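PDB 4G6V: Adhesin/hemolysin from Burkholderia pseudomallei 1026a, which acts as the toxic part of a contact-dependent growth inhibition system, a tRNase toxin that inhibits the growth of neighbouring bacteria and is captured here with its immunity protein CdiI. Local coordinates for residues Q99-G109 against A127-S138; S43-I51 against L63-V71. All blocks are in the same frame, centred on the assembly; numbering follows the deposited sequence.

Overall arrangement
Interaction 1 is central but exposed at its ends, its centre about 3 Å from the centre of the chain, where two parallel strands of the mixed sheet run side by side. Interaction 2 is more peripheral, about 11 Å from the same point, and ties strand 43-45 and the loop after it to helix 57-74. Both reach the same sheet. The first depends mainly on backbone hydrogen bonds with apolar side chains beside them; the second on side chains of the helix that grip one threonine, with apolar patches beyond. Their centres are 13 Å apart, yet they touch: Arg65 of interaction 2 forms a salt bridge with Asp136 of interaction 1, and Ser69 probably hydrogen-bonds to Asn103.

Interaction 1. Residues Q99-G109 against A127-S138; sequences QVFDNYAPATG and ASNIVVNLADSS
Asp102 and Tyr104 exchange backbone hydrogen bonds with Asn129, Val131 and Asn133, so that 99-104 and 129-133 run as neighbouring parallel strands, their axes 4.4 Å apart at closest approach. Asp102 N donates to Asn129 O, and Asp102 O accepts from Val131 N. Tyr104 N then reaches Val131 O at 2.8 Å, while Tyr104 O receives Asn133 N at 3.0 Å. Asp102 and Tyr104, every second residue of 99-104, each use both N and O, the pattern of a parallel pair, and helix 111-123 completes a beta-alpha-beta crossover.

Side-chain polar bonds secure both ends. Asn129 has CG anti to its carbonyl carbon (chi1 -54°), which carries ND2 to Val100 O at 3.0 Å, with the acceptor close to the amide plane; its OD1 accepts from Lys158 N. At the far end Ser137 OG donates to Thr108 O, also at 3.0 Å. Between these points Asn133 OD1 accepts from Ala135 N, forming an Asx turn that leads the chain out of the strand.

Apolar contacts divide between the sheet faces. Asn129 CB sits over the centre of the Phe101 ring, 3.4 Å from its centroid and 4° off the normal, a CH-pi contact; Val131 CG2 approaches the same ring at CD2 (3.6 Å). On the face bearing Tyr104, its CB meets Ile130 CG2 at 3.9 Å. Beyond the strand, the Pro106 ring lies crosswise to Val132, CD against CG1, and its CG touches Leu134 CD2.

Asp102, a probable active-site residue, thus sits on a strand fixed by two backbone bonds at its own position, while its OD1 accepts from the backbone N of Asp93, another probable active-site residue. This chemistry is consistent with the strand pairing holding Asp102 in place beside Asp93.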
loop_
_atom_site.group_PDB
_atom_site.type_symbol
_atom_site.label_atom_id
_atom_site.label_comp_id
_atom_site.label_asym_id
_atom_site.label_seq_id
_atom_site.Cartn_x
_atom_site.Cartn_y
_atom_site.Cartn_z
ATOM N N GLN A 99 -13.704 9.169 10.140
ATOM C CA GLN A 99 -13.526 8.160 9.073
ATOM C C GLN A 99 -12.130 7.516 9.035
ATOM O O GLN A 99 -11.121 8.231 8.984
ATOM C CB GLN A 99 -13.794 8.785 7.691
ATOM C CG GLN A 99 -15.157 9.435 7.527
ATOM C CD GLN A 99 -15.325 10.098 6.159
ATOM O OE1 GLN A 99 -14.656 11.087 5.849
ATOM N NE2 GLN A 99 -16.224 9.550 5.336
ATOM N N VAL A 100 -12.057 6.183 9.038
ATOM C CA VAL A 100 -10.758 5.528 8.836
ATOM C C VAL A 100 -10.161 5.896 7.468
ATOM O O VAL A 100 -10.857 5.860 6.435
ATOM C CB VAL A 100 -10.774 3.982 9.056
ATOM C CG1 VAL A 100 -10.998 3.635 10.541
ATOM C CG2 VAL A 100 -11.786 3.257 8.105
ATOM N N PHE A 101 -8.881 6.292 7.506
ATOM C CA PHE A 101 -8.106 6.754 6.348
ATOM C C PHE A 101 -6.732 6.076 6.309
ATOM O O PHE A 101 -6.181 5.691 7.349
ATOM C CB PHE A 101 -7.882 8.260 6.442
ATOM C CG PHE A 101 -8.744 9.082 5.521
ATOM C CD1 PHE A 101 -9.931 9.633 5.973
ATOM C CD2 PHE A 101 -8.348 9.339 4.212
ATOM C CE1 PHE A 101 -10.720 10.415 5.130
ATOM C CE2 PHE A 101 -9.136 10.118 3.361
ATOM C CZ PHE A 101 -10.320 10.658 3.823
ATOM N N ASP A 102 -6.175 5.934 5.111
ATOM C CA ASP A 102 -4.815 5.428 4.959
ATOM C C ASP A 102 -3.970 6.390 4.116
ATOM O O ASP A 102 -4.492 7.044 3.207
ATOM C CB ASP A 102 -4.805 4.020 4.356
ATOM C CG ASP A 102 -4.952 2.925 5.411
ATOM O OD1 ASP A 102 -5.009 3.249 6.619
ATOM O OD2 ASP A 102 -5.004 1.732 5.027
ATOM N N ASN A 103 -2.678 6.488 4.439
ATOM C CA ASN A 103 -1.745 7.333 3.684
ATOM C C ASN A 103 -1.088 6.550 2.564
ATOM O O ASN A 103 -0.721 5.395 2.743
ATOM C CB ASN A 103 -0.648 7.932 4.590
ATOM C CG ASN A 103 0.246 8.948 3.852
ATOM O OD1 ASN A 103 -0.228 9.998 3.430
ATOM N ND2 ASN A 103 1.542 8.627 3.687
ATOM N N TYR A 104 -0.956 7.189 1.409
ATOM C CA TYR A 104 -0.256 6.612 0.265
ATOM C C TYR A 104 0.600 7.698 -0.383
ATOM O O TYR A 104 0.095 8.733 -0.840
ATOM C CB TYR A 104 -1.251 5.989 -0.722
ATOM C CG TYR A 104 -0.729 5.720 -2.108
ATOM C CD1 TYR A 104 0.499 5.092 -2.316
ATOM C CD2 TYR A 104 -1.473 6.076 -3.219
ATOM C CE1 TYR A 104 0.970 4.853 -3.604
ATOM C CE2 TYR A 104 -1.018 5.822 -4.512
ATOM C CZ TYR A 104 0.197 5.213 -4.704
ATOM O OH TYR A 104 0.621 4.964 -6.005
ATOM N N ALA A 105 1.906 7.475 -0.377
ATOM C CA ALA A 105 2.833 8.525 -0.767
ATOM C C ALA A 105 3.640 8.101 -1.983
ATOM O O ALA A 105 4.803 7.764 -1.865
ATOM C CB ALA A 105 3.737 8.897 0.397
ATOM N N PRO A 106 3.003 8.138 -3.159
ATOM C CA PRO A 106 3.603 7.660 -4.403
ATOM C C PRO A 106 4.904 8.382 -4.708
ATOM O O PRO A 106 4.977 9.604 -4.551
ATOM C CB PRO A 106 2.543 8.012 -5.458
ATOM C CG PRO A 106 1.794 9.164 -4.864
ATOM C CD PRO A 106 1.714 8.814 -3.401
ATOM N N ALA A 107 5.924 7.624 -5.103
ATOM C CA ALA A 107 7.169 8.212 -5.567
ATOM C C ALA A 107 7.138 8.200 -7.089
ATOM O O ALA A 107 7.800 9.012 -7.746
ATOM C CB ALA A 107 8.356 7.440 -5.042
ATOM N N THR A 108 6.356 7.271 -7.639
ATOM C CA THR A 108 6.133 7.216 -9.070
ATOM C C THR A 108 5.385 8.469 -9.513
ATOM O O THR A 108 4.619 9.071 -8.732
ATOM C CB THR A 108 5.293 5.976 -9.473
ATOM O OG1 THR A 108 5.072 5.984 -10.888
ATOM C CG2 THR A 108 3.921 5.976 -8.792
ATOM N N GLY A 109 5.606 8.845 -10.772
ATOM C CA GLY A 109 4.822 9.886 -11.413
ATOM C C GLY A 109 3.814 9.346 -12.421
ATOM O O GLY A 109 3.125 10.119 -13.072
ATOM N N ALA A 127 -8.613 -1.146 1.810
ATOM C CA ALA A 127 -8.578 0.274 2.071
ATOM C C ALA A 127 -9.871 0.876 1.493
ATOM O O ALA A 127 -10.486 0.300 0.589
ATOM C CB ALA A 127 -7.346 0.896 1.427
ATOM N N SER A 128 -10.267 2.027 2.024
ATOM C CA SER A 128 -11.432 2.773 1.550
ATOM C C SER A 128 -11.050 4.241 1.303
ATOM O O SER A 128 -10.963 4.693 0.157
ATOM C CB SER A 128 -12.531 2.701 2.604
ATOM O OG SER A 128 -11.960 2.829 3.899
ATOM N N ASN A 129 -10.820 4.978 2.390
ATOM C CA ASN A 129 -10.455 6.383 2.304
ATOM C C ASN A 129 -8.941 6.587 2.327
ATOM O O ASN A 129 -8.250 6.125 3.245
ATOM C CB ASN A 129 -11.122 7.154 3.431
ATOM C CG ASN A 129 -12.609 6.940 3.448
ATOM O OD1 ASN A 129 -13.276 7.140 2.432
ATOM N ND2 ASN A 129 -13.140 6.495 4.585
ATOM N N ILE A 130 -8.439 7.281 1.309
ATOM C CA ILE A 130 -7.005 7.392 1.099
ATOM C C ILE A 130 -6.537 8.836 1.123
ATOM O O ILE A 130 -7.091 9.684 0.413
ATOM C CB ILE A 130 -6.601 6.861 -0.283
ATOM C CG1 ILE A 130 -7.347 5.575 -0.642
ATOM C CG2 ILE A 130 -5.091 6.719 -0.347
ATOM C CD1 ILE A 130 -6.710 4.319 -0.133
ATOM N N VAL A 131 -5.518 9.110 1.932
ATOM C CA VAL A 131 -4.764 10.357 1.793
ATOM C C VAL A 131 -3.642 10.105 0.792
ATOM O O VAL A 131 -2.813 9.187 0.972
ATOM C CB VAL A 131 -4.148 10.841 3.116
ATOM C CG1 VAL A 131 -3.244 12.025 2.856
ATOM C CG2 VAL A 131 -5.227 11.188 4.133
ATOM N N VAL A 132 -3.640 10.880 -0.290
ATOM C CA VAL A 132 -2.585 10.752 -1.278
ATOM C C VAL A 132 -1.674 11.956 -1.204
ATOM O O VAL A 132 -2.072 13.055 -1.575
ATOM C CB VAL A 132 -3.104 10.678 -2.695
ATOM C CG1 VAL A 132 -1.896 10.574 -3.663
ATOM C CG2 VAL A 132 -4.086 9.498 -2.869
ATOM N N ASN A 133 -0.447 11.719 -0.748
ATOM C CA ASN A 133 0.547 12.754 -0.507
ATOM C C ASN A 133 1.561 12.830 -1.637
ATOM O O ASN A 133 2.396 11.911 -1.811
ATOM C CB ASN A 133 1.260 12.442 0.797
ATOM C CG ASN A 133 2.098 13.586 1.289
ATOM O OD1 ASN A 133 2.521 14.450 0.513
ATOM N ND2 ASN A 133 2.360 13.598 2.593
ATOM N N LEU A 134 1.508 13.923 -2.400
ATOM C CA LEU A 134 2.348 14.053 -3.600
ATOM C C LEU A 134 3.771 14.615 -3.369
ATOM O O LEU A 134 4.414 15.071 -4.315
ATOM C CB LEU A 134 1.624 14.847 -4.701
ATOM C CG LEU A 134 0.279 14.291 -5.204
ATOM C CD1 LEU A 134 -0.237 15.099 -6.382
ATOM C CD2 LEU A 134 0.368 12.814 -5.591
ATOM N N ALA A 135 4.259 14.567 -2.128
ATOM C CA ALA A 135 5.596 15.082 -1.781
ATOM C C ALA A 135 6.690 14.635 -2.754
ATOM O O ALA A 135 7.448 15.455 -3.259
ATOM C CB ALA A 135 5.972 14.684 -0.352
ATOM N N ASP A 136 6.761 13.333 -3.023
ATOM C CA ASP A 136 7.821 12.783 -3.856
ATOM C C ASP A 136 7.339 12.342 -5.245
ATOM O O ASP A 136 8.040 11.610 -5.939
ATOM C CB ASP A 136 8.458 11.594 -3.142
ATOM C CG ASP A 136 8.739 11.882 -1.686
ATOM O OD1 ASP A 136 9.757 12.556 -1.415
ATOM O OD2 ASP A 136 7.949 11.437 -0.819
ATOM N N SER A 137 6.147 12.772 -5.649
ATOM C CA SER A 137 5.618 12.407 -6.956
ATOM C C SER A 137 5.553 13.609 -7.889
ATOM O O SER A 137 5.321 14.723 -7.452
ATOM C CB SER A 137 4.217 11.819 -6.792
ATOM O OG SER A 137 3.541 11.747 -8.032
ATOM N N SER A 138 5.730 13.382 -9.182
ATOM C CA SER A 138 5.641 14.473 -10.151
ATOM C C SER A 138 4.265 14.543 -10.821
ATOM O O SER A 138 4.063 15.308 -11.762
ATOM C CB SER A 138 6.749 14.363 -11.211
ATOM O OG SER A 138 6.542 13.266 -12.099
#

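Interaction 2. Residues S43-I51 against L63-V71; sequences SLSGKPTQI and LIRENQSAV
The first torsion of Asn67 (chi1 -81°) sets CG beside its own backbone N and brings the amide to the backbone of Thr49, while that of Thr49 (chi1 -70°) aims OG1 at the carboxylate of Glu66, which reaches the hydroxyl on a bent chain.

The two ends of the Asn67 amide grip the N and O of a single residue. OD1 accepts from Thr49 N at 2.8 Å, and ND2 donates to Thr49 O at 2.7 Å. Each donor lies in the plane of the carbonyl it meets and on a lone pair, so the amide's rotation is fixed by a donor and an acceptor together. OD1 has a second donor in Gln82 NE2, from strand 79-82.

Thr49 OG1 donates to Glu66 OE2 at 2.6 Å, meeting it on the syn side though well out of the carboxylate plane. The same hydroxyl accepts from Asn83 ND2.

Apolar contacts lie to each side of this polar centre along the chain. Ile51 and Leu63 lie alongside one another, running opposite ways, with Ile51 CG1 against Leu63 CB at 3.5 Å, while Ile51 CD1 comes against Ile64 CD1 across a right-angled crossing. In the strand, Leu44 straddles two helix residues: CD1 packs on Ala70 CB at 3.8 Å and CD2 on Val71 CG2 at 3.7 Å.

Strand 43-45, helix 57-74 and strand 79-82 form a beta-alpha-beta unit, and this contact ties its first strand and the following loop to the helix. Glu66 is a probable active-site residue: Thr49 holds OE2, and Lys69 of CdiI pairs with OE1 in a salt bridge. The chemistry is consistent with Thr49 positioning the carboxylate and with an immunity protein masking the active site.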
loop_
_atom_site.group_PDB
_atom_site.type_symbol
_atom_site.label_atom_id
_atom_site.label_comp_id
_atom_site.label_asym_id
_atom_site.label_seq_id
_atom_site.Cartn_x
_atom_site.Cartn_y
_atom_site.Cartn_z
ATOM N N SER A 43 -6.985 19.554 14.705
ATOM C CA SER A 43 -6.540 18.784 15.871
ATOM C C SER A 43 -5.621 17.587 15.488
ATOM O O SER A 43 -5.653 17.093 14.360
ATOM C CB SER A 43 -7.780 18.361 16.698
ATOM O OG SER A 43 -7.544 17.243 17.545
ATOM N N LEU A 44 -4.788 17.139 16.419
ATOM C CA LEU A 44 -3.923 15.990 16.161
ATOM C C LEU A 44 -3.675 15.197 17.440
ATOM O O LEU A 44 -3.144 15.714 18.412
ATOM C CB LEU A 44 -2.583 16.425 15.543
ATOM C CG LEU A 44 -1.573 15.303 15.250
ATOM C CD1 LEU A 44 -2.076 14.466 14.100
ATOM C CD2 LEU A 44 -0.120 15.807 14.968
ATOM N N SER A 45 -4.069 13.936 17.439
ATOM C CA SER A 45 -3.901 13.096 18.613
ATOM C C SER A 45 -3.625 11.650 18.209
ATOM O O SER A 45 -3.497 11.321 17.022
ATOM C CB SER A 45 -5.152 13.158 19.495
ATOM O OG SER A 45 -6.330 13.157 18.694
ATOM N N GLY A 46 -3.553 10.789 19.214
ATOM C CA GLY A 46 -3.111 9.432 19.011
ATOM C C GLY A 46 -1.608 9.442 18.853
ATOM O O GLY A 46 -1.019 10.464 18.498
ATOM N N LYS A 47 -0.989 8.298 19.116
ATOM C CA LYS A 47 0.444 8.147 18.989
ATOM C C LYS A 47 0.861 8.227 17.507
ATOM O O LYS A 47 0.272 7.556 16.649
ATOM C CB LYS A 47 0.860 6.824 19.612
ATOM N N PRO A 48 1.864 9.072 17.195
ATOM C CA PRO A 48 2.429 9.166 15.835
ATOM C C PRO A 48 3.334 7.986 15.556
ATOM O O PRO A 48 3.821 7.371 16.505
ATOM C CB PRO A 48 3.254 10.454 15.886
ATOM C CG PRO A 48 3.671 10.559 17.303
ATOM C CD PRO A 48 2.501 10.027 18.117
ATOM N N THR A 49 3.572 7.695 14.281
ATOM C CA THR A 49 4.245 6.459 13.874
ATOM C C THR A 49 5.761 6.428 14.177
ATOM O O THR A 49 6.512 7.322 13.780
ATOM C CB THR A 49 4.024 6.191 12.377
ATOM O OG1 THR A 49 2.654 5.838 12.144
ATOM C CG2 THR A 49 4.931 5.067 11.912
ATOM N N GLN A 50 6.212 5.392 14.877
ATOM C CA GLN A 50 7.639 5.264 15.169
ATOM C C GLN A 50 8.347 4.422 14.101
ATOM O O GLN A 50 7.980 3.276 13.842
ATOM C CB GLN A 50 7.856 4.664 16.555
ATOM C CG GLN A 50 7.372 5.573 17.657
ATOM C CD GLN A 50 7.612 5.003 19.044
ATOM O OE1 GLN A 50 7.892 3.798 19.195
ATOM N NE2 GLN A 50 7.506 5.872 20.076
ATOM N N ILE A 51 9.363 5.011 13.482
ATOM C CA ILE A 51 10.071 4.388 12.377
ATOM C C ILE A 51 11.228 3.585 12.931
ATOM O O ILE A 51 12.074 4.145 13.607
ATOM C CB ILE A 51 10.564 5.463 11.397
ATOM C CG1 ILE A 51 9.367 6.320 10.973
ATOM C CG2 ILE A 51 11.317 4.837 10.191
ATOM C CD1 ILE A 51 9.710 7.439 10.071
ATOM N N LEU A 63 7.019 6.113 5.894
ATOM C CA LEU A 63 6.585 6.418 7.259
ATOM C C LEU A 63 6.704 7.929 7.582
ATOM O O LEU A 63 5.810 8.502 8.187
ATOM C CB LEU A 63 7.323 5.551 8.293
ATOM C CG LEU A 63 7.160 4.039 8.090
ATOM C CD1 LEU A 63 7.751 3.270 9.243
ATOM C CD2 LEU A 63 5.688 3.647 7.897
ATOM N N ILE A 64 7.796 8.568 7.166
ATOM C CA ILE A 64 7.919 10.015 7.299
ATOM C C ILE A 64 6.672 10.671 6.729
ATOM O O ILE A 64 5.972 11.410 7.420
ATOM C CB ILE A 64 9.178 10.599 6.559
ATOM C CG1 ILE A 64 10.474 10.171 7.240
ATOM C CG2 ILE A 64 9.171 12.110 6.581
ATOM C CD1 ILE A 64 10.489 10.488 8.702
ATOM N N ARG A 65 6.384 10.393 5.466
ATOM C CA ARG A 65 5.269 11.057 4.791
ATOM C C ARG A 65 3.898 10.838 5.444
ATOM O O ARG A 65 3.011 11.691 5.342
ATOM C CB ARG A 65 5.245 10.665 3.327
ATOM C CG ARG A 65 6.523 11.046 2.617
ATOM C CD ARG A 65 6.422 12.462 2.160
ATOM N NE ARG A 65 7.583 12.858 1.380
ATOM C CZ ARG A 65 8.621 13.519 1.877
ATOM N NH1 ARG A 65 8.639 13.852 3.161
ATOM N NH2 ARG A 65 9.640 13.846 1.089
ATOM N N GLU A 66 3.732 9.702 6.116
ATOM C CA GLU A 66 2.511 9.416 6.865
ATOM C C GLU A 66 2.413 10.326 8.102
ATOM O O GLU A 66 1.384 10.953 8.360
ATOM C CB GLU A 66 2.468 7.945 7.288
ATOM C CG GLU A 66 1.230 7.582 8.084
ATOM C CD GLU A 66 1.499 6.521 9.136
ATOM O OE1 GLU A 66 2.141 5.514 8.790
ATOM O OE2 GLU A 66 1.059 6.688 10.302
ATOM N N ASN A 67 3.487 10.401 8.874
ATOM C CA ASN A 67 3.493 11.299 10.015
ATOM C C ASN A 67 3.303 12.744 9.567
ATOM O O ASN A 67 2.627 13.523 10.236
ATOM C CB ASN A 67 4.759 11.115 10.852
ATOM C CG ASN A 67 4.656 9.917 11.801
ATOM O OD1 ASN A 67 3.572 9.362 12.016
ATOM N ND2 ASN A 67 5.781 9.520 12.373
ATOM N N GLN A 68 3.865 13.076 8.407
ATOM C CA GLN A 68 3.734 14.420 7.866
ATOM C C GLN A 68 2.333 14.770 7.359
ATOM O O GLN A 68 1.889 15.905 7.526
ATOM C CB GLN A 68 4.764 14.664 6.777
ATOM C CG GLN A 68 6.182 14.750 7.310
ATOM C CD GLN A 68 7.204 14.903 6.200
ATOM O OE1 GLN A 68 7.091 14.286 5.126
ATOM N NE2 GLN A 68 8.204 15.738 6.444
ATOM N N SER A 69 1.646 13.815 6.732
ATOM C CA SER A 69 0.280 14.059 6.263
ATOM C C SER A 69 -0.671 14.355 7.412
ATOM O O SER A 69 -1.585 15.160 7.269
ATOM C CB SER A 69 -0.241 12.888 5.440
ATOM O OG SER A 69 0.241 12.974 4.112
ATOM N N ALA A 70 -0.440 13.705 8.551
ATOM C CA ALA A 70 -1.238 13.920 9.750
ATOM C C ALA A 70 -1.127 15.370 10.226
ATOM O O ALA A 70 -2.130 16.033 10.492
ATOM C CB ALA A 70 -0.816 12.953 10.859
ATOM N N VAL A 71 0.095 15.859 10.333
ATOM C CA VAL A 71 0.318 17.205 10.828
ATOM C C VAL A 71 -0.269 18.223 9.860
ATOM O O VAL A 71 -0.893 19.200 10.278
ATOM C CB VAL A 71 1.830 17.450 11.075
ATOM C CG1 VAL A 71 2.196 18.963 11.077
ATOM C CG2 VAL A 71 2.263 16.767 12.364
#